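DUF3828 domain-containing protein (PDB 3KZT) is of unknown function but is probably a bacterial lipoprotein, folded as helices packed on a four-stranded antiparallel sheet. Local coordinates at residues 24-29 with 132-137; 28-33 with 58-63; 36-41 with 54-59; 70-73 with 79-82; 96-99 with 105-108. All coordinates share one frame; numbering follows the deposited sequence.

Contact 1 of 5, residues 24-29 with 132-137; sequences EQEAIG and GQYLID
Glu26 and Tyr134 both hold CG beside the backbone N and opposite the carbonyl carbon (chi1 -67° in the tyrosine), a setting that sends the extended glutamate chain and the phenol ring toward each other. The contact belongs to the helix-on-sheet packing of the fold: helix 13-41 lies against strand 133-139, an outermost strand of the antiparallel sheet. One face of the tyrosine ring rests on the helix backbone, with Ala27 CA 4.3 Å from Tyr134 CD1. Alanine suits this place, since a side chain no larger than a methyl lets the ring settle close to the helix; Ala27 CB lies 4.4 Å from Tyr134 CD1. Glu26 adds apolar contact through its first methylene, CB coming to 3.6 Å from Tyr134 CE2. Tyr134 is also packed by Val127 of the adjacent strand and by Met30 of the helix. The carboxylate of Glu26 stands 71° from the ring plane. Its OE2 makes a salt bridge with Arg22, so both oxygens are held. Tyr134 OH donates to Glu26 OE1 over 2.7 Å, approaching on the anti side and 22° out of the carboxylate plane.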
# COMPACT_ATOMS: atom_id res chain seq x y z
N GLU A 24 5.38 -20.99 -5.54
CA GLU A 24 6.09 -20.09 -4.60
C GLU A 24 5.84 -18.62 -4.91
O GLU A 24 5.61 -17.83 -3.97
CB GLU A 24 7.59 -20.37 -4.60
CG GLU A 24 7.96 -21.65 -3.85
CD GLU A 24 9.35 -22.16 -4.16
OE1 GLU A 24 10.19 -21.39 -4.66
OE2 GLU A 24 9.60 -23.35 -3.90
N GLN A 25 5.86 -18.24 -6.20
CA GLN A 25 5.55 -16.86 -6.62
C GLN A 25 4.11 -16.47 -6.36
O GLN A 25 3.85 -15.31 -6.02
CB GLN A 25 5.90 -16.60 -8.10
CG GLN A 25 7.40 -16.59 -8.42
CD GLN A 25 8.20 -15.49 -7.70
OE1 GLN A 25 7.65 -14.51 -7.20
NE2 GLN A 25 9.51 -15.68 -7.65
N GLU A 26 3.17 -17.43 -6.52
CA GLU A 26 1.76 -17.21 -6.16
C GLU A 26 1.61 -16.95 -4.66
O GLU A 26 0.89 -16.05 -4.27
CB GLU A 26 0.87 -18.42 -6.56
CG GLU A 26 0.72 -18.61 -8.07
CD GLU A 26 -0.04 -19.86 -8.48
OE1 GLU A 26 -0.63 -20.57 -7.61
OE2 GLU A 26 -0.06 -20.15 -9.68
N ALA A 27 2.30 -17.76 -3.83
CA ALA A 27 2.30 -17.61 -2.36
C ALA A 27 2.91 -16.27 -1.96
O ALA A 27 2.34 -15.56 -1.15
CB ALA A 27 3.07 -18.77 -1.69
N ILE A 28 4.06 -15.94 -2.55
CA ILE A 28 4.72 -14.64 -2.35
C ILE A 28 3.75 -13.46 -2.68
O ILE A 28 3.61 -12.56 -1.86
CB ILE A 28 6.09 -14.57 -3.15
CG1 ILE A 28 7.14 -15.42 -2.42
CG2 ILE A 28 6.59 -13.13 -3.27
CD1 ILE A 28 8.40 -15.65 -3.19
N GLY A 29 3.06 -13.54 -3.83
CA GLY A 29 2.05 -12.54 -4.25
C GLY A 29 0.94 -12.29 -3.21
O GLY A 29 0.58 -11.16 -2.95
N GLY A 132 -7.67 -23.57 -3.63
CA GLY A 132 -7.12 -22.54 -4.52
C GLY A 132 -6.73 -21.21 -3.88
O GLY A 132 -6.00 -20.45 -4.50
N GLN A 133 -7.23 -20.92 -2.65
CA GLN A 133 -6.91 -19.68 -1.92
C GLN A 133 -5.72 -19.88 -1.00
O GLN A 133 -5.71 -20.82 -0.23
CB GLN A 133 -8.10 -19.25 -1.04
CG GLN A 133 -9.35 -18.84 -1.80
CD GLN A 133 -9.18 -17.53 -2.51
OE1 GLN A 133 -9.09 -17.50 -3.75
NE2 GLN A 133 -9.08 -16.44 -1.75
N TYR A 134 -4.73 -18.97 -1.09
CA TYR A 134 -3.56 -18.99 -0.21
C TYR A 134 -3.85 -18.18 1.07
O TYR A 134 -4.43 -17.10 1.00
CB TYR A 134 -2.33 -18.41 -0.92
CG TYR A 134 -1.85 -19.26 -2.07
CD1 TYR A 134 -1.02 -20.36 -1.84
CD2 TYR A 134 -2.22 -18.97 -3.39
CE1 TYR A 134 -0.56 -21.14 -2.89
CE2 TYR A 134 -1.76 -19.76 -4.45
CZ TYR A 134 -0.93 -20.85 -4.18
OH TYR A 134 -0.46 -21.63 -5.18
N LEU A 135 -3.45 -18.73 2.21
CA LEU A 135 -3.66 -18.11 3.53
C LEU A 135 -2.43 -18.34 4.37
O LEU A 135 -1.76 -19.35 4.19
CB LEU A 135 -4.87 -18.74 4.24
CG LEU A 135 -6.25 -18.56 3.60
CD1 LEU A 135 -7.27 -19.44 4.29
CD2 LEU A 135 -6.66 -17.11 3.65
N ILE A 136 -2.11 -17.40 5.27
CA ILE A 136 -0.99 -17.55 6.18
C ILE A 136 -1.55 -18.31 7.39
O ILE A 136 -2.51 -17.86 7.99
CB ILE A 136 -0.38 -16.18 6.60
CG1 ILE A 136 0.17 -15.43 5.37
CG2 ILE A 136 0.72 -16.39 7.57
CD1 ILE A 136 0.62 -14.01 5.65
N ASP A 137 -0.97 -19.47 7.72
CA ASP A 137 -1.44 -20.30 8.87
C ASP A 137 -0.51 -20.32 10.09
O ASP A 137 -0.86 -20.91 11.11
CB ASP A 137 -1.82 -21.73 8.43
CG ASP A 137 -0.64 -22.57 7.96
OD1 ASP A 137 0.45 -22.02 7.66
OD2 ASP A 137 -0.81 -23.79 7.87

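Contact 2 of 5, residues 28-33 with 58-63; sequences IGMIED and QKFLTK
A Met-aromatic contact joins helix 13-41 to the C-terminal end of helix 47-60, where Met30, present as selenomethionine, meets the ring of Phe60. Met30 SE sits 5.2 Å from the centroid of the Phe60 ring and lies 75° off its normal, so it approaches the edge. With CG anti to the backbone N (chi1 176°) and bends at the next two torsions, the Met30 chain and the Phe60 side chain pass each other head to tail. Its CG comes into the ring plane, and Met30 SE stands 3.9 Å from Phe60 CD1. A flexible, polarisable side chain fits well along such an aromatic rim. The backbone takes part too, Met30 O lying 3.9 Å from Phe60 CE1. One turn further along the helix, Asp33 contributes only its methylene; its carboxylate comes near the like charge of Glu89 of the second subunit. Phe60 closes its helix, Leu61 leaves helical geometry, and Thr62 N-caps helix 63-75 through a weak bond from Leu65 N to its OG1. Within this turn the backbones of Phe60 and Thr62 both pair with Ile136 of strand 133-139. One face of the phenylalanine ring is overlain by its own neighbour, Lys59, whose CG lies above the ring and toward its rim. At the far end of the ring, Asp33 CB is 4.1 Å from Phe60 CZ.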
# COMPACT_ATOMS: atom_id res chain seq x y z
N ILE A 28 4.06 -15.94 -2.55
CA ILE A 28 4.72 -14.64 -2.35
C ILE A 28 3.75 -13.46 -2.68
O ILE A 28 3.61 -12.56 -1.86
CB ILE A 28 6.09 -14.57 -3.15
CG1 ILE A 28 7.14 -15.42 -2.42
CG2 ILE A 28 6.59 -13.13 -3.27
CD1 ILE A 28 8.40 -15.65 -3.19
N GLY A 29 3.06 -13.54 -3.83
CA GLY A 29 2.05 -12.54 -4.25
C GLY A 29 0.94 -12.29 -3.21
O GLY A 29 0.58 -11.16 -2.95
N MSE A 30 0.42 -13.36 -2.63
CA MSE A 30 -0.59 -13.26 -1.55
C MSE A 30 -0.02 -12.58 -0.29
O MSE A 30 -0.67 -11.72 0.29
CB MSE A 30 -1.14 -14.64 -1.18
CG MSE A 30 -2.15 -14.63 0.01
SE MSE A 30 -1.34 -14.66 1.79
CE MSE A 30 -0.47 -16.42 1.64
N ILE A 31 1.18 -13.02 0.13
CA ILE A 31 1.88 -12.46 1.30
C ILE A 31 2.13 -10.95 1.11
O ILE A 31 1.85 -10.17 2.00
CB ILE A 31 3.21 -13.22 1.61
CG1 ILE A 31 2.93 -14.69 2.03
CG2 ILE A 31 3.98 -12.54 2.79
CD1 ILE A 31 4.17 -15.61 2.00
N GLU A 32 2.64 -10.58 -0.07
CA GLU A 32 2.81 -9.15 -0.46
C GLU A 32 1.51 -8.34 -0.37
O GLU A 32 1.53 -7.22 0.14
CB GLU A 32 3.33 -9.04 -1.88
CG GLU A 32 4.81 -9.41 -2.02
CD GLU A 32 5.28 -9.50 -3.46
OE1 GLU A 32 4.44 -9.45 -4.38
OE2 GLU A 32 6.51 -9.62 -3.67
N ASP A 33 0.41 -8.92 -0.87
CA ASP A 33 -0.93 -8.27 -0.82
C ASP A 33 -1.41 -8.08 0.59
O ASP A 33 -2.00 -7.04 0.89
CB ASP A 33 -2.01 -9.10 -1.56
CG ASP A 33 -1.79 -9.19 -3.06
OD1 ASP A 33 -0.93 -8.48 -3.62
OD2 ASP A 33 -2.48 -10.01 -3.68
N GLN A 58 -8.71 -11.29 9.19
CA GLN A 58 -9.79 -12.30 8.96
C GLN A 58 -9.74 -12.88 7.51
O GLN A 58 -10.00 -14.07 7.32
CB GLN A 58 -11.18 -11.68 9.25
CG GLN A 58 -11.41 -11.19 10.73
CD GLN A 58 -11.98 -12.21 11.69
OE1 GLN A 58 -11.98 -13.43 11.43
NE2 GLN A 58 -12.48 -11.72 12.83
N LYS A 59 -9.37 -12.03 6.54
CA LYS A 59 -9.28 -12.44 5.12
C LYS A 59 -8.04 -13.30 4.84
O LYS A 59 -8.16 -14.40 4.28
CB LYS A 59 -9.27 -11.20 4.20
CG LYS A 59 -9.17 -11.53 2.68
CD LYS A 59 -9.57 -10.36 1.80
CE LYS A 59 -9.46 -10.73 0.32
NZ LYS A 59 -10.32 -11.90 -0.03
N PHE A 60 -6.87 -12.78 5.21
CA PHE A 60 -5.58 -13.42 4.88
C PHE A 60 -5.01 -14.48 5.84
O PHE A 60 -4.21 -15.32 5.40
CB PHE A 60 -4.53 -12.34 4.62
CG PHE A 60 -4.74 -11.57 3.34
CD1 PHE A 60 -4.29 -12.08 2.12
CD2 PHE A 60 -5.38 -10.33 3.34
CE1 PHE A 60 -4.48 -11.38 0.93
CE2 PHE A 60 -5.57 -9.62 2.15
CZ PHE A 60 -5.12 -10.15 0.95
N LEU A 61 -5.40 -14.45 7.13
CA LEU A 61 -4.87 -15.39 8.15
C LEU A 61 -5.92 -16.43 8.57
O LEU A 61 -7.12 -16.14 8.55
CB LEU A 61 -4.39 -14.62 9.39
CG LEU A 61 -3.56 -13.35 9.18
CD1 LEU A 61 -3.11 -12.78 10.53
CD2 LEU A 61 -2.37 -13.56 8.30
N THR A 62 -5.46 -17.63 8.97
CA THR A 62 -6.38 -18.68 9.48
C THR A 62 -6.87 -18.32 10.89
O THR A 62 -6.27 -17.47 11.56
CB THR A 62 -5.72 -20.11 9.52
OG1 THR A 62 -4.64 -20.12 10.45
CG2 THR A 62 -5.23 -20.54 8.14
N LYS A 63 -7.96 -18.97 11.33
CA LYS A 63 -8.51 -18.81 12.70
C LYS A 63 -7.48 -19.14 13.79
O LYS A 63 -7.43 -18.46 14.82
CB LYS A 63 -9.76 -19.70 12.88

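Contact 3 of 5, residues 36-41 with 54-59; sequences EAYAAS and DSIKQK
Ile56 points toward the helix backbone of Ala37 and Tyr38, and its two branches divide the work. CD1 presses against the peptide, with Ile56 CD1 3.2 Å from Ala37 O, and also meets the alanine methyl, Ala37 CB lying 4.0 Å from Ile56 CD1. The other branch, CG2, turns to the tyrosine, where Ile56 CG2 is 4.2 Å from Tyr38 CB. A branched side chain suits the place, since one branch can meet Ala37 while the other meets Tyr38. Tyr38 holds its CG anti to the backbone N (chi1 -169°), which swings the ring alongside the neighbouring helix and into the path of Lys57. The lysine methylenes run slantwise past that ring, with Lys57 CD 3.7 Å from Tyr38 CE1. These residues form the core of an antiparallel helical hairpin: helix 36-41 and helix 54-59 run at 163° to each other, their axes 9.5 Å apart, in successive helices of the chain. Beyond the apolar layer the polar ends converge. Lys57 bends at chi3 (72°), and a water donates to Tyr38 OH while accepting from Lys57 NZ. The same phenol oxygen is hydrogen-bonded to Asp79, and Asp54 OD1 offers Lys57 NZ a further, long salt bridge. Phe42 meets the Tyr38 ring edge-to-face. On the subunit side, Ala37 packs on Met43 and Ala40 on Ala40 of the second subunit. Ser41 OG donates to Tyr38 O over 2.6 Å, in the carbonyl plane.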
# COMPACT_ATOMS: atom_id res chain seq x y z
N GLU A 36 0.86 -5.19 2.27
CA GLU A 36 0.52 -3.86 1.71
C GLU A 36 -0.87 -3.38 2.17
O GLU A 36 -1.02 -2.21 2.54
CB GLU A 36 0.65 -3.85 0.19
CG GLU A 36 2.11 -3.86 -0.24
CD GLU A 36 2.32 -4.20 -1.70
OE1 GLU A 36 1.36 -4.14 -2.51
OE2 GLU A 36 3.48 -4.55 -2.03
N ALA A 37 -1.85 -4.29 2.16
CA ALA A 37 -3.22 -3.99 2.64
C ALA A 37 -3.24 -3.69 4.14
O ALA A 37 -3.83 -2.71 4.57
CB ALA A 37 -4.16 -5.16 2.34
N TYR A 38 -2.58 -4.56 4.92
CA TYR A 38 -2.46 -4.41 6.38
C TYR A 38 -1.74 -3.10 6.78
O TYR A 38 -2.21 -2.38 7.65
CB TYR A 38 -1.75 -5.62 6.99
CG TYR A 38 -1.82 -5.69 8.49
CD1 TYR A 38 -3.05 -5.89 9.13
CD2 TYR A 38 -0.67 -5.59 9.28
CE1 TYR A 38 -3.13 -5.96 10.52
CE2 TYR A 38 -0.74 -5.65 10.67
CZ TYR A 38 -1.98 -5.85 11.28
OH TYR A 38 -2.07 -5.92 12.64
N ALA A 39 -0.63 -2.81 6.10
CA ALA A 39 0.15 -1.55 6.34
C ALA A 39 -0.66 -0.28 6.14
O ALA A 39 -0.48 0.67 6.88
CB ALA A 39 1.33 -1.49 5.46
N ALA A 40 -1.53 -0.27 5.12
CA ALA A 40 -2.42 0.87 4.86
C ALA A 40 -3.41 1.15 6.00
O ALA A 40 -3.79 2.30 6.20
CB ALA A 40 -3.18 0.67 3.53
N SER A 41 -3.80 0.11 6.76
CA SER A 41 -4.69 0.29 7.94
C SER A 41 -4.07 1.15 9.06
O SER A 41 -4.80 1.75 9.83
CB SER A 41 -5.14 -1.07 8.50
OG SER A 41 -4.12 -1.70 9.24
N ASP A 54 -8.21 -5.76 11.48
CA ASP A 54 -8.85 -7.04 11.84
C ASP A 54 -9.54 -7.68 10.63
O ASP A 54 -9.40 -8.86 10.45
CB ASP A 54 -9.83 -6.88 13.01
CG ASP A 54 -9.13 -6.50 14.32
OD1 ASP A 54 -7.92 -6.83 14.51
OD2 ASP A 54 -9.80 -5.87 15.18
N SER A 55 -10.24 -6.87 9.80
CA SER A 55 -10.87 -7.38 8.53
C SER A 55 -9.86 -8.05 7.61
O SER A 55 -10.11 -9.13 7.08
CB SER A 55 -11.54 -6.25 7.73
OG SER A 55 -12.55 -5.60 8.47
N ILE A 56 -8.70 -7.41 7.44
CA ILE A 56 -7.60 -7.93 6.62
C ILE A 56 -7.03 -9.23 7.22
O ILE A 56 -6.77 -10.19 6.49
CB ILE A 56 -6.50 -6.86 6.42
CG1 ILE A 56 -7.02 -5.71 5.55
CG2 ILE A 56 -5.27 -7.46 5.76
CD1 ILE A 56 -6.23 -4.45 5.70
N LYS A 57 -6.85 -9.25 8.55
CA LYS A 57 -6.40 -10.48 9.26
C LYS A 57 -7.42 -11.62 9.13
O LYS A 57 -7.03 -12.77 8.95
CB LYS A 57 -6.09 -10.20 10.75
CG LYS A 57 -4.84 -9.35 10.96
CD LYS A 57 -4.81 -8.66 12.34
CE LYS A 57 -4.54 -9.62 13.48
NZ LYS A 57 -4.59 -8.92 14.82
N GLN A 58 -8.71 -11.29 9.19
CA GLN A 58 -9.79 -12.30 8.96
C GLN A 58 -9.74 -12.88 7.51
O GLN A 58 -10.00 -14.07 7.32
CB GLN A 58 -11.18 -11.68 9.25
CG GLN A 58 -11.41 -11.19 10.73
CD GLN A 58 -11.98 -12.21 11.69
OE1 GLN A 58 -11.98 -13.43 11.43
NE2 GLN A 58 -12.48 -11.72 12.83
N LYS A 59 -9.37 -12.03 6.54
CA LYS A 59 -9.28 -12.44 5.12
C LYS A 59 -8.04 -13.30 4.84
O LYS A 59 -8.16 -14.40 4.28
CB LYS A 59 -9.27 -11.20 4.20
CG LYS A 59 -9.17 -11.53 2.68
CD LYS A 59 -9.57 -10.36 1.80
CE LYS A 59 -9.46 -10.73 0.32
NZ LYS A 59 -10.32 -11.90 -0.03
O HOH W 1 -1.81 -7.99 14.85

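Contact 4 of 5, residues 70-73 with 79-82; sequences DRLI and DPII
Leu72 and Ile73 on helix 63-75 are met by Pro80 of the following loop, which doubles back until the CA of Leu72 and the CA of Pro80 are 6.3 Å apart. The loop is shaped here by an Asx turn: Ile81 N donates to Asp79 OD1 across 3.1 Å, with an N-H...O angle of 150°. The amide comes from above the carboxylate, 37° out of its plane. Proline suits the middle of this turn because its ring fixes phi and its nitrogen has no hydrogen to satisfy. The other carboxylate oxygen of Asp79 is used toward helix 13-41. Against helix 63-75 the contact is wholly apolar and lies near the surface. The pyrrolidine ring points its CB and CG at Leu72, whose first torsion (-67°) sets CG beside the backbone N. Leu72 CB approaches Pro80 CB to 3.8 Å, and one methyl follows, Leu72 CD1 lying 3.9 Å from Pro80 CB. The rigid proline ring and the branched leucine lie slantwise to each other, and no hydrogen bond joins the two segments. Beyond the proline, Ile81 faces inward onto Phe34 and Tyr38, and its carbonyl oxygen takes the hydroxyl of Tyr35. Through its CD the pyrrolidine ring also meets the second helical residue, Ile73 CG1 standing 3.8 Å from Pro80 CD.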
# COMPACT_ATOMS: atom_id res chain seq x y z
N ASP A 70 -3.16 -12.90 18.92
CA ASP A 70 -3.69 -12.36 20.19
C ASP A 70 -2.81 -12.73 21.38
O ASP A 70 -2.58 -11.88 22.25
CB ASP A 70 -5.14 -12.84 20.45
CG ASP A 70 -6.15 -12.23 19.49
OD1 ASP A 70 -5.78 -11.37 18.66
OD2 ASP A 70 -7.33 -12.64 19.56
N ARG A 71 -2.33 -13.99 21.43
CA ARG A 71 -1.39 -14.45 22.49
C ARG A 71 -0.10 -13.63 22.46
O ARG A 71 0.39 -13.20 23.51
CB ARG A 71 -1.00 -15.95 22.32
CG ARG A 71 -2.03 -16.94 22.78
CD ARG A 71 -1.39 -18.33 22.95
NE ARG A 71 -0.55 -18.71 21.81
CZ ARG A 71 0.78 -18.62 21.80
NH1 ARG A 71 1.43 -18.16 22.86
NH2 ARG A 71 1.47 -18.98 20.72
N LEU A 72 0.45 -13.44 21.25
CA LEU A 72 1.69 -12.65 21.07
C LEU A 72 1.47 -11.14 21.37
O LEU A 72 2.38 -10.50 21.90
CB LEU A 72 2.28 -12.87 19.68
CG LEU A 72 2.83 -14.28 19.41
CD1 LEU A 72 3.06 -14.50 17.93
CD2 LEU A 72 4.10 -14.55 20.19
N ILE A 73 0.29 -10.60 21.01
CA ILE A 73 -0.11 -9.21 21.40
C ILE A 73 -0.14 -9.08 22.93
O ILE A 73 0.29 -8.08 23.45
CB ILE A 73 -1.52 -8.81 20.81
CG1 ILE A 73 -1.42 -8.49 19.32
CG2 ILE A 73 -2.10 -7.57 21.53
CD1 ILE A 73 -2.76 -8.54 18.62
N ASP A 79 2.91 -5.43 17.68
CA ASP A 79 2.15 -6.17 16.70
C ASP A 79 3.11 -7.27 16.16
O ASP A 79 4.11 -6.94 15.54
CB ASP A 79 1.70 -5.22 15.58
CG ASP A 79 0.70 -5.86 14.62
OD1 ASP A 79 0.68 -7.09 14.48
OD2 ASP A 79 -0.06 -5.10 14.01
N PRO A 80 2.80 -8.57 16.42
CA PRO A 80 3.69 -9.64 15.90
C PRO A 80 3.78 -9.77 14.33
O PRO A 80 4.77 -10.32 13.82
CB PRO A 80 3.08 -10.91 16.51
CG PRO A 80 1.67 -10.58 16.69
CD PRO A 80 1.65 -9.16 17.14
N ILE A 81 2.75 -9.25 13.61
CA ILE A 81 2.74 -9.29 12.14
C ILE A 81 3.88 -8.42 11.57
O ILE A 81 4.58 -8.84 10.67
CB ILE A 81 1.36 -8.82 11.56
CG1 ILE A 81 0.23 -9.79 11.96
CG2 ILE A 81 1.42 -8.73 10.01
CD1 ILE A 81 -1.16 -9.28 11.63
N ILE A 82 4.04 -7.20 12.13
CA ILE A 82 5.13 -6.24 11.73
C ILE A 82 6.34 -6.17 12.71
O ILE A 82 7.35 -5.51 12.39
CB ILE A 82 4.57 -4.77 11.48
CG1 ILE A 82 3.85 -4.19 12.71
CG2 ILE A 82 3.61 -4.77 10.29
CD1 ILE A 82 3.52 -2.71 12.60

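Contact 5 of 5, residues 96-99 with 105-108; sequences SVKH and YEVN. With EDO (1,2-ethanediol), chain C.
Ser96 and Asn108 begin the ladder of a beta hairpin, exchanging two backbone hydrogen bonds between strands 96-101 and 104-111. Lys98 and Glu106 form the next hydrogen-bonded pair, in which Glu106 N donates to Lys98 O over 2.8 Å and almost straight, at 167°. Between them, Val97 and Val107 make a non-hydrogen-bonded pair, as do His99 and Tyr105 beyond. At the first of these pairs Val97 CA lies 3.4 Å from Glu106 O, a CA-H...O contact that supplements the ladder.

Apolar and aromatic contacts occupy the face that bears Val97, His99, Tyr105 and Val107, and helix 13-41 packs on it. Beta-branched valines suit the extended backbone here, with Val97 CG2 4.3 Å from Val107 CG2. The imidazole turns its edge to the tyrosine face in a T-shaped stack, the planes at 60°. His99 CD2 is the atom that comes close, 3.6 Å from Tyr105 CE2. Its NE2 is hydrogen-bonded to the backbone of Asp102, which should restrict the rotation of the ring.

Polar side chains take the other face. Lys98 and Glu106 run side by side, but their charged ends stay 4.8 Å apart (Lys98 NZ to Glu106 OE2), short of a salt bridge. Instead Asn108 ND2 donates to the anti lone pair of Glu106 OE2 over 2.9 Å, within one strand.

Tyr105 OH donates to O2 of a bound 1,2-ethanediol, probably from the crystallisation liquor and also held by Asn103. The chemistry implies an amphipathic hairpin, one face suited to helix 13-41 and the other to water.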
# COMPACT_ATOMS: atom_id res chain seq x y z
N SER A 96 9.98 -7.01 1.02
CA SER A 96 10.58 -8.03 0.16
C SER A 96 10.22 -9.37 0.79
O SER A 96 10.52 -9.59 1.95
CB SER A 96 12.10 -7.85 0.14
OG SER A 96 12.73 -8.83 -0.64
N VAL A 97 9.54 -10.24 0.02
CA VAL A 97 9.16 -11.58 0.47
C VAL A 97 9.91 -12.61 -0.35
O VAL A 97 10.12 -12.40 -1.55
CB VAL A 97 7.65 -11.83 0.34
CG1 VAL A 97 7.28 -13.18 1.01
CG2 VAL A 97 6.86 -10.69 0.98
N LYS A 98 10.35 -13.70 0.29
CA LYS A 98 11.03 -14.79 -0.40
C LYS A 98 10.77 -16.12 0.27
O LYS A 98 10.44 -16.17 1.46
CB LYS A 98 12.54 -14.52 -0.52
CG LYS A 98 13.41 -14.80 0.74
CD LYS A 98 14.87 -14.50 0.45
CE LYS A 98 15.80 -15.08 1.50
NZ LYS A 98 17.22 -14.77 1.17
N HIS A 99 10.94 -17.19 -0.51
CA HIS A 99 10.75 -18.55 -0.03
C HIS A 99 11.95 -19.00 0.81
O HIS A 99 13.09 -18.70 0.46
CB HIS A 99 10.56 -19.49 -1.21
CG HIS A 99 10.34 -20.91 -0.83
ND1 HIS A 99 11.21 -21.91 -1.18
CD2 HIS A 99 9.35 -21.50 -0.12
CE1 HIS A 99 10.76 -23.06 -0.71
NE2 HIS A 99 9.64 -22.84 -0.06
N TYR A 105 8.03 -18.92 4.30
CA TYR A 105 8.48 -17.76 3.53
C TYR A 105 8.98 -16.76 4.57
O TYR A 105 8.64 -16.87 5.74
CB TYR A 105 7.31 -17.19 2.69
CG TYR A 105 6.83 -18.17 1.64
CD1 TYR A 105 5.96 -19.21 1.98
CD2 TYR A 105 7.26 -18.08 0.32
CE1 TYR A 105 5.54 -20.13 1.03
CE2 TYR A 105 6.84 -19.00 -0.64
CZ TYR A 105 5.98 -20.02 -0.28
OH TYR A 105 5.57 -20.93 -1.20
N GLU A 106 9.80 -15.81 4.13
CA GLU A 106 10.37 -14.78 5.01
C GLU A 106 9.91 -13.42 4.50
O GLU A 106 10.12 -13.12 3.34
CB GLU A 106 11.90 -14.88 4.99
CG GLU A 106 12.63 -13.82 5.84
CD GLU A 106 14.13 -14.02 5.83
OE1 GLU A 106 14.62 -14.82 6.65
OE2 GLU A 106 14.81 -13.35 5.02
N VAL A 107 9.29 -12.62 5.38
CA VAL A 107 8.85 -11.25 5.07
C VAL A 107 9.90 -10.29 5.62
O VAL A 107 10.05 -10.18 6.85
CB VAL A 107 7.48 -10.93 5.69
CG1 VAL A 107 7.12 -9.44 5.49
CG2 VAL A 107 6.40 -11.83 5.08
N ASN A 108 10.63 -9.61 4.72
CA ASN A 108 11.69 -8.66 5.08
C ASN A 108 11.28 -7.23 4.80
O ASN A 108 10.70 -6.96 3.74
CB ASN A 108 12.96 -8.97 4.28
CG ASN A 108 13.52 -10.33 4.60
OD1 ASN A 108 13.97 -10.57 5.70
ND2 ASN A 108 13.48 -11.24 3.61
C1 EDO C . 1.70 -23.47 -0.83
O1 EDO C . 1.62 -24.84 -0.41
C2 EDO C . 2.66 -22.70 0.06
O2 EDO C . 4.02 -23.07 -0.22

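The chain enters along helix 13-41, which opens three loops in turn. Contact 1 starts first and closes last, on the outermost strand 133-139, so contacts 3, 4 and 5 all lie nested within its span. Contact 2 begins on an overlapping part of the helix and closes at the C-terminal end of helix 47-60; contact 3 forms the inner part of the same helical pair and ends on residues shared with contact 2. Contacts 4 and 5 then close short loops in series, one folding the loop after helix 63-75 back on that helix, the other making the first hairpin of the sheet. Tyr38 to Asp79 links contacts 3 and 4, and Ile31 ties contact 2 to contact 5.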